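Local coordinates for putative uncharacterized protein (Ustilago maydis, PDB 4GNX), which is a subunit of replication protein A, a single-stranded-DNA-binding complex, and probably contributes an OB fold to DNA binding and to assembly of the trimer, at residues V55-E60 / G109-V114; Y90-G95 / Y117-F122. One frame throughout, in Å; residues are numbered along the deposited sequence.

Interaction 1 (V55-E60 / G109-V114); sequences VAYSVE and GHMRPV. With nucleotides of chain G.
Met111 carries this contact, reaching from strand 110-113 to Tyr57 and Val59 of strand 54-60 across the inside of the OB-fold barrel. The chain turns a corner at Gly109 and passes close to the DNA: Gly109 CA is 3.6 Å from O4' of DT21 of chain G. His110 follows and also approaches the DNA, with NE2 3.0 Å from OP1 of DT21 of chain G. The phosphate oxygen lies obliquely to the imidazole, whose ring is stacked with His393 of a neighbouring subunit.

Met111 faces the other way, into the barrel. Beyond CG its chain is extended (chi2 -172°, chi3 166°), which lays the thioether across the ring of Tyr57. SD lies over one face, 4.0 Å from the centroid of the Tyr57 ring and 28° off its normal, a Met-aromatic contact. CD1 and CE1 of Tyr57 are both 3.7 Å from SD of Met111, so the sulfur sits toward that side of the ring. The methyl goes on to Val59, with CE of Met111 4.0 Å from CG2 of Val59. The side chains of Tyr57 and Met111 overlap alongside rather than end to end; the hydroxyl of Tyr57 is hydrogen-bonded to Gln70.

The two backbones are not sheet partners here: CA of Tyr57 and CA of Met111 stand 10.4 Å apart, and the contact is made by side chains alone. Val68 of strand 65-71 touches both Val59 and Met111, Val91 and Val93 of strand 90-100 pack on Met111, and Phe41 and Ala43 of strand 38-50 lie against Val59.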
loop_
_atom_site.group_PDB
_atom_site.type_symbol
_atom_site.label_atom_id
_atom_site.label_comp_id
_atom_site.label_asym_id
_atom_site.label_seq_id
_atom_site.Cartn_x
_atom_site.Cartn_y
_atom_site.Cartn_z
ATOM N N VAL B 55 -4.313 17.005 -30.605
ATOM C CA VAL B 55 -4.958 15.718 -30.847
ATOM C C VAL B 55 -6.042 15.515 -29.802
ATOM O O VAL B 55 -5.764 15.529 -28.581
ATOM C CB VAL B 55 -3.978 14.529 -30.738
ATOM C CG1 VAL B 55 -4.722 13.210 -30.939
ATOM C CG2 VAL B 55 -2.849 14.649 -31.742
ATOM N N ALA B 56 -7.270 15.312 -30.269
ATOM C CA ALA B 56 -8.389 15.054 -29.364
ATOM C C ALA B 56 -8.770 13.576 -29.347
ATOM O O ALA B 56 -9.010 12.987 -30.399
ATOM C CB ALA B 56 -9.586 15.922 -29.719
ATOM N N TYR B 57 -8.803 12.994 -28.145
ATOM C CA TYR B 57 -9.201 11.601 -27.915
ATOM C C TYR B 57 -10.514 11.585 -27.178
ATOM O O TYR B 57 -10.724 12.389 -26.260
ATOM C CB TYR B 57 -8.183 10.868 -27.046
ATOM C CG TYR B 57 -6.788 10.917 -27.593
ATOM C CD1 TYR B 57 -5.907 11.924 -27.194
ATOM C CD2 TYR B 57 -6.344 9.971 -28.525
ATOM C CE1 TYR B 57 -4.615 11.994 -27.699
ATOM C CE2 TYR B 57 -5.049 10.021 -29.041
ATOM C CZ TYR B 57 -4.182 11.034 -28.624
ATOM O OH TYR B 57 -2.889 11.120 -29.101
ATOM N N SER B 58 -11.403 10.679 -27.571
ATOM C CA SER B 58 -12.597 10.446 -26.788
ATOM C C SER B 58 -12.267 9.276 -25.928
ATOM O O SER B 58 -11.771 8.264 -26.394
ATOM C CB SER B 58 -13.791 10.120 -27.648
ATOM O OG SER B 58 -14.877 9.798 -26.807
ATOM N N VAL B 59 -12.529 9.409 -24.653
ATOM C CA VAL B 59 -11.982 8.478 -23.716
ATOM C C VAL B 59 -13.038 8.072 -22.683
ATOM O O VAL B 59 -13.859 8.879 -22.227
ATOM C CB VAL B 59 -10.713 9.099 -23.108
ATOM C CG1 VAL B 59 -10.732 9.108 -21.580
ATOM C CG2 VAL B 59 -9.472 8.461 -23.716
ATOM N N GLU B 60 -13.001 6.793 -22.330
ATOM C CA GLU B 60 -14.069 6.167 -21.571
ATOM C C GLU B 60 -13.503 5.031 -20.687
ATOM O O GLU B 60 -12.693 4.217 -21.169
ATOM C CB GLU B 60 -15.137 5.679 -22.571
ATOM C CG GLU B 60 -16.163 4.725 -22.005
ATOM C CD GLU B 60 -15.722 3.278 -22.121
ATOM O OE1 GLU B 60 -15.303 2.886 -23.243
ATOM O OE2 GLU B 60 -15.798 2.535 -21.107
ATOM N N GLY B 109 -0.630 16.411 -21.150
ATOM C CA GLY B 109 0.691 16.423 -21.749
ATOM C C GLY B 109 1.117 15.002 -22.005
ATOM O O GLY B 109 1.675 14.678 -23.050
ATOM N N HIS B 110 0.841 14.134 -21.046
ATOM C CA HIS B 110 1.340 12.786 -21.148
ATOM C C HIS B 110 0.233 11.778 -21.245
ATOM O O HIS B 110 -0.794 11.859 -20.540
ATOM C CB HIS B 110 2.273 12.493 -19.986
ATOM C CG HIS B 110 3.256 13.609 -19.690
ATOM N ND1 HIS B 110 4.485 13.669 -20.256
ATOM C CD2 HIS B 110 3.153 14.726 -18.854
ATOM C CE1 HIS B 110 5.134 14.764 -19.802
ATOM N NE2 HIS B 110 4.318 15.408 -18.944
ATOM N N MET B 111 0.429 10.816 -22.138
ATOM C CA MET B 111 -0.575 9.802 -22.365
ATOM C C MET B 111 0.094 8.550 -22.863
ATOM O O MET B 111 0.630 8.527 -23.959
ATOM C CB MET B 111 -1.577 10.296 -23.392
ATOM C CG MET B 111 -3.014 10.048 -22.995
ATOM S SD MET B 111 -4.142 10.451 -24.341
ATOM C CE MET B 111 -5.625 9.653 -23.727
ATOM N N ARG B 112 0.060 7.500 -22.062
ATOM C CA ARG B 112 0.802 6.293 -22.383
ATOM C C ARG B 112 -0.033 4.992 -22.400
ATOM O O ARG B 112 -0.872 4.758 -21.520
ATOM C CB ARG B 112 1.957 6.185 -21.403
ATOM C CG ARG B 112 2.350 4.770 -21.056
ATOM C CD ARG B 112 3.048 4.733 -19.716
ATOM N NE ARG B 112 2.105 4.610 -18.618
ATOM C CZ ARG B 112 2.481 4.441 -17.362
ATOM N NH1 ARG B 112 3.773 4.383 -17.072
ATOM N NH2 ARG B 112 1.586 4.331 -16.401
ATOM N N PRO B 113 0.177 4.152 -23.418
ATOM C CA PRO B 113 -0.382 2.817 -23.435
ATOM C C PRO B 113 -0.102 2.092 -22.147
ATOM O O PRO B 113 1.052 1.834 -21.830
ATOM C CB PRO B 113 0.394 2.140 -24.546
ATOM C CG PRO B 113 0.712 3.235 -25.486
ATOM C CD PRO B 113 0.669 4.538 -24.741
ATOM N N VAL B 114 -1.163 1.765 -21.429
ATOM C CA VAL B 114 -1.099 0.936 -20.239
ATOM C C VAL B 114 -0.161 -0.298 -20.316
ATOM O O VAL B 114 -0.126 -1.025 -21.323
ATOM C CB VAL B 114 -2.514 0.529 -19.812
ATOM C CG1 VAL B 114 -2.492 -0.629 -18.826
ATOM C CG2 VAL B 114 -3.205 1.728 -19.185
ATOM P P DT G 21 4.542 19.186 -20.098
ATOM O OP1 DT G 21 5.280 17.911 -20.294
ATOM O OP2 DT G 21 5.186 20.472 -20.474
ATOM O "O5'" DT G 21 3.179 19.062 -20.913
ATOM C "C5'" DT G 21 3.107 19.423 -22.309
ATOM C "C4'" DT G 21 1.976 20.397 -22.549
ATOM O "O4'" DT G 21 0.791 19.978 -21.831
ATOM C "C3'" DT G 21 2.261 21.843 -22.133
ATOM O "O3'" DT G 21 2.036 22.757 -23.224
ATOM C "C2'" DT G 21 1.387 22.065 -20.905
ATOM C "C1'" DT G 21 0.283 21.018 -21.011
ATOM N N1 DT G 21 -0.142 20.410 -19.726
ATOM C C2 DT G 21 -1.338 20.805 -19.164
ATOM O O2 DT G 21 -2.064 21.650 -19.664
ATOM N N3 DT G 21 -1.650 20.177 -17.982
ATOM C C4 DT G 21 -0.907 19.212 -17.325
ATOM O O4 DT G 21 -1.315 18.738 -16.268
ATOM C C5 DT G 21 0.331 18.840 -17.975
ATOM C C7 DT G 21 1.203 17.803 -17.339
ATOM C C6 DT G 21 0.644 19.447 -19.128
#

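Interaction 2 (Y90-G95 / Y117-F122); sequences YVRVLG and YNEVMF. With nucleotides of chain G.
Tyr90 and Arg92, on the same side of strand 90-100, meet Glu119 and Val120 from helix 117-135, which lies along the outside of the OB fold. Strand and helix segments keep their axes 9.4 Å apart at closest approach, with their directions 49° apart.

Tyr90 takes Val120 on one face of its ring. CG2 of Val120 sits 4.0 Å from the centroid of the Tyr90 ring and 18° off its normal, a CH-pi contact offset toward the rim. The other methyl, CG1 of Val120, reaches CE2 of Tyr90 at 3.7 Å. Tyr117 meets the same ring obliquely, its CE1 4.1 Å from CE1 of Tyr90. Both phenol hydroxyls are hydrogen-bonded to Glu62 of a neighbouring subunit, consistent with this end of the helix helping to join the trimer; farther round, the Phe122 ring meets Phe429 of another subunit.

Arg92 leaves the strand pointing neither at the helix nor away from it, and bends at its second and third side-chain torsions to reach Glu119. Glu119 comes to it nearly straight, extended beyond CG. Its OE2 approaches the guanidinium edge, near its plane, and is also salt-bridged to Arg112 NH2, so OE2 of the buried Glu119 is shared between two arginines. Arg92 NE is hydrogen-bonded to Thr40 OG1, which probably helps to position the guanidinium. The salt bridge itself is modelled with Arg92 NH1 2.4 Å from Glu119 OE2, too short to be taken literally.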
loop_
_atom_site.group_PDB
_atom_site.type_symbol
_atom_site.label_atom_id
_atom_site.label_comp_id
_atom_site.label_asym_id
_atom_site.label_seq_id
_atom_site.Cartn_x
_atom_site.Cartn_y
_atom_site.Cartn_z
ATOM N N TYR B 90 -6.229 0.623 -23.794
ATOM C CA TYR B 90 -6.099 1.288 -22.506
ATOM C C TYR B 90 -4.916 2.249 -22.446
ATOM O O TYR B 90 -3.859 2.003 -23.037
ATOM C CB TYR B 90 -6.053 0.292 -21.368
ATOM C CG TYR B 90 -7.428 -0.088 -20.861
ATOM C CD1 TYR B 90 -8.036 -1.258 -21.275
ATOM C CD2 TYR B 90 -8.121 0.732 -19.953
ATOM C CE1 TYR B 90 -9.281 -1.612 -20.802
ATOM C CE2 TYR B 90 -9.372 0.382 -19.471
ATOM C CZ TYR B 90 -9.952 -0.781 -19.912
ATOM O OH TYR B 90 -11.204 -1.151 -19.477
ATOM N N VAL B 91 -5.113 3.365 -21.753
ATOM C CA VAL B 91 -4.065 4.360 -21.596
ATOM C C VAL B 91 -4.089 5.000 -20.215
ATOM O O VAL B 91 -5.164 5.128 -19.584
ATOM C CB VAL B 91 -4.206 5.497 -22.597
ATOM C CG1 VAL B 91 -4.153 4.978 -24.022
ATOM C CG2 VAL B 91 -5.499 6.241 -22.329
ATOM N N ARG B 92 -2.897 5.404 -19.768
ATOM C CA ARG B 92 -2.723 6.176 -18.537
ATOM C C ARG B 92 -2.748 7.643 -18.973
ATOM O O ARG B 92 -2.020 8.048 -19.883
ATOM C CB ARG B 92 -1.397 5.759 -17.842
ATOM C CG ARG B 92 -1.061 6.245 -16.416
ATOM C CD ARG B 92 -2.220 6.859 -15.674
ATOM N NE ARG B 92 -2.407 6.571 -14.232
ATOM C CZ ARG B 92 -2.352 5.377 -13.653
ATOM N NH1 ARG B 92 -1.999 4.327 -14.365
ATOM N NH2 ARG B 92 -2.638 5.238 -12.355
ATOM N N VAL B 93 -3.612 8.430 -18.351
ATOM C CA VAL B 93 -3.719 9.839 -18.705
ATOM C C VAL B 93 -3.243 10.701 -17.554
ATOM O O VAL B 93 -3.664 10.506 -16.423
ATOM C CB VAL B 93 -5.174 10.219 -19.058
ATOM C CG1 VAL B 93 -5.317 11.728 -19.279
ATOM C CG2 VAL B 93 -5.632 9.444 -20.292
ATOM N N LEU B 94 -2.352 11.636 -17.838
ATOM C CA LEU B 94 -1.977 12.652 -16.866
ATOM C C LEU B 94 -2.396 14.016 -17.423
ATOM O O LEU B 94 -2.129 14.307 -18.596
ATOM C CB LEU B 94 -0.473 12.592 -16.628
ATOM C CG LEU B 94 -0.010 13.269 -15.347
ATOM C CD1 LEU B 94 1.133 12.516 -14.693
ATOM C CD2 LEU B 94 0.411 14.682 -15.660
ATOM N N GLY B 95 -3.044 14.862 -16.628
ATOM C CA GLY B 95 -3.579 16.109 -17.203
ATOM C C GLY B 95 -4.120 17.115 -16.215
ATOM O O GLY B 95 -4.044 16.893 -15.032
ATOM N N TYR B 117 -2.834 -5.139 -17.801
ATOM C CA TYR B 117 -4.207 -4.933 -17.361
ATOM C C TYR B 117 -4.321 -4.696 -15.863
ATOM O O TYR B 117 -5.201 -3.963 -15.423
ATOM C CB TYR B 117 -5.087 -6.117 -17.759
ATOM C CG TYR B 117 -6.523 -5.840 -17.520
ATOM C CD1 TYR B 117 -7.225 -4.994 -18.370
ATOM C CD2 TYR B 117 -7.175 -6.374 -16.422
ATOM C CE1 TYR B 117 -8.554 -4.699 -18.149
ATOM C CE2 TYR B 117 -8.502 -6.093 -16.185
ATOM C CZ TYR B 117 -9.195 -5.253 -17.058
ATOM O OH TYR B 117 -10.531 -4.940 -16.856
ATOM N N ASN B 118 -3.443 -5.310 -15.081
ATOM C CA ASN B 118 -3.437 -5.086 -13.653
ATOM C C ASN B 118 -3.347 -3.617 -13.287
ATOM O O ASN B 118 -3.842 -3.222 -12.235
ATOM C CB ASN B 118 -2.292 -5.825 -12.989
ATOM C CG ASN B 118 -2.449 -7.320 -13.046
ATOM O OD1 ASN B 118 -3.407 -7.869 -12.508
ATOM N ND2 ASN B 118 -1.495 -7.995 -13.673
ATOM N N GLU B 119 -2.715 -2.797 -14.121
ATOM C CA GLU B 119 -2.678 -1.381 -13.830
ATOM C C GLU B 119 -4.073 -0.759 -13.823
ATOM O O GLU B 119 -4.390 0.071 -12.948
ATOM C CB GLU B 119 -1.799 -0.641 -14.813
ATOM C CG GLU B 119 -1.625 0.828 -14.432
ATOM C CD GLU B 119 -0.657 1.589 -15.331
ATOM O OE1 GLU B 119 -0.283 1.099 -16.431
ATOM O OE2 GLU B 119 -0.266 2.700 -14.930
ATOM N N VAL B 120 -4.900 -1.149 -14.796
ATOM C CA VAL B 120 -6.293 -0.715 -14.856
ATOM C C VAL B 120 -6.998 -1.032 -13.529
ATOM O O VAL B 120 -7.727 -0.202 -12.958
ATOM C CB VAL B 120 -7.048 -1.425 -15.967
ATOM C CG1 VAL B 120 -8.428 -0.818 -16.110
ATOM C CG2 VAL B 120 -6.289 -1.348 -17.290
ATOM N N MET B 121 -6.748 -2.230 -13.016
ATOM C CA MET B 121 -7.336 -2.628 -11.757
ATOM C C MET B 121 -6.766 -1.813 -10.620
ATOM O O MET B 121 -7.504 -1.293 -9.800
ATOM C CB MET B 121 -7.155 -4.125 -11.537
ATOM C CG MET B 121 -7.790 -4.946 -12.649
ATOM S SD MET B 121 -9.589 -4.785 -12.623
ATOM C CE MET B 121 -9.980 -3.601 -13.909
ATOM N N PHE B 122 -5.446 -1.688 -10.580
ATOM C CA PHE B 122 -4.760 -0.901 -9.547
ATOM C C PHE B 122 -5.306 0.499 -9.498
ATOM O O PHE B 122 -5.527 1.062 -8.433
ATOM C CB PHE B 122 -3.274 -0.834 -9.868
ATOM C CG PHE B 122 -2.529 0.196 -9.084
ATOM C CD1 PHE B 122 -1.962 -0.125 -7.843
ATOM C CD2 PHE B 122 -2.359 1.471 -9.588
ATOM C CE1 PHE B 122 -1.258 0.819 -7.118
ATOM C CE2 PHE B 122 -1.651 2.411 -8.861
ATOM C CZ PHE B 122 -1.106 2.085 -7.628
ATOM P P DT G 21 4.542 19.186 -20.098
ATOM O OP1 DT G 21 5.280 17.911 -20.294
ATOM O OP2 DT G 21 5.186 20.472 -20.474
ATOM O "O5'" DT G 21 3.179 19.062 -20.913
ATOM C "C5'" DT G 21 3.107 19.423 -22.309
ATOM C "C4'" DT G 21 1.976 20.397 -22.549
ATOM O "O4'" DT G 21 0.791 19.978 -21.831
ATOM C "C3'" DT G 21 2.261 21.843 -22.133
ATOM O "O3'" DT G 21 2.036 22.757 -23.224
ATOM C "C2'" DT G 21 1.387 22.065 -20.905
ATOM C "C1'" DT G 21 0.283 21.018 -21.011
ATOM N N1 DT G 21 -0.142 20.410 -19.726
ATOM C C2 DT G 21 -1.338 20.805 -19.164
ATOM O O2 DT G 21 -2.064 21.650 -19.664
ATOM N N3 DT G 21 -1.650 20.177 -17.982
ATOM C C4 DT G 21 -0.907 19.212 -17.325
ATOM O O4 DT G 21 -1.315 18.738 -16.268
ATOM C C5 DT G 21 0.331 18.840 -17.975
ATOM C C7 DT G 21 1.203 17.803 -17.339
ATOM C C6 DT G 21 0.644 19.447 -19.128
#

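Overall arrangement
Interactions 1 and 2 have centres about 10 Å apart and use the two sides of one piece of sheet, strands 110-113 and 90-100 being antiparallel neighbours. Their backbones meet at Arg112 O and Arg92 N, 2.8 Å apart, a probable hydrogen bond. Interaction 1 lies inside the barrel, whereas interaction 2 sits outside, where the helix covers the sheet. Along the chain the segments alternate, 55-60, 90-95, 109-114 and 117-122, and strand 110-113 is followed, after a short link, by helix 117-135. DT21 of chain G approaches both 109-114 and the far end of 90-95, so the pair of strands runs from bound DNA to the helix that meets other subunits.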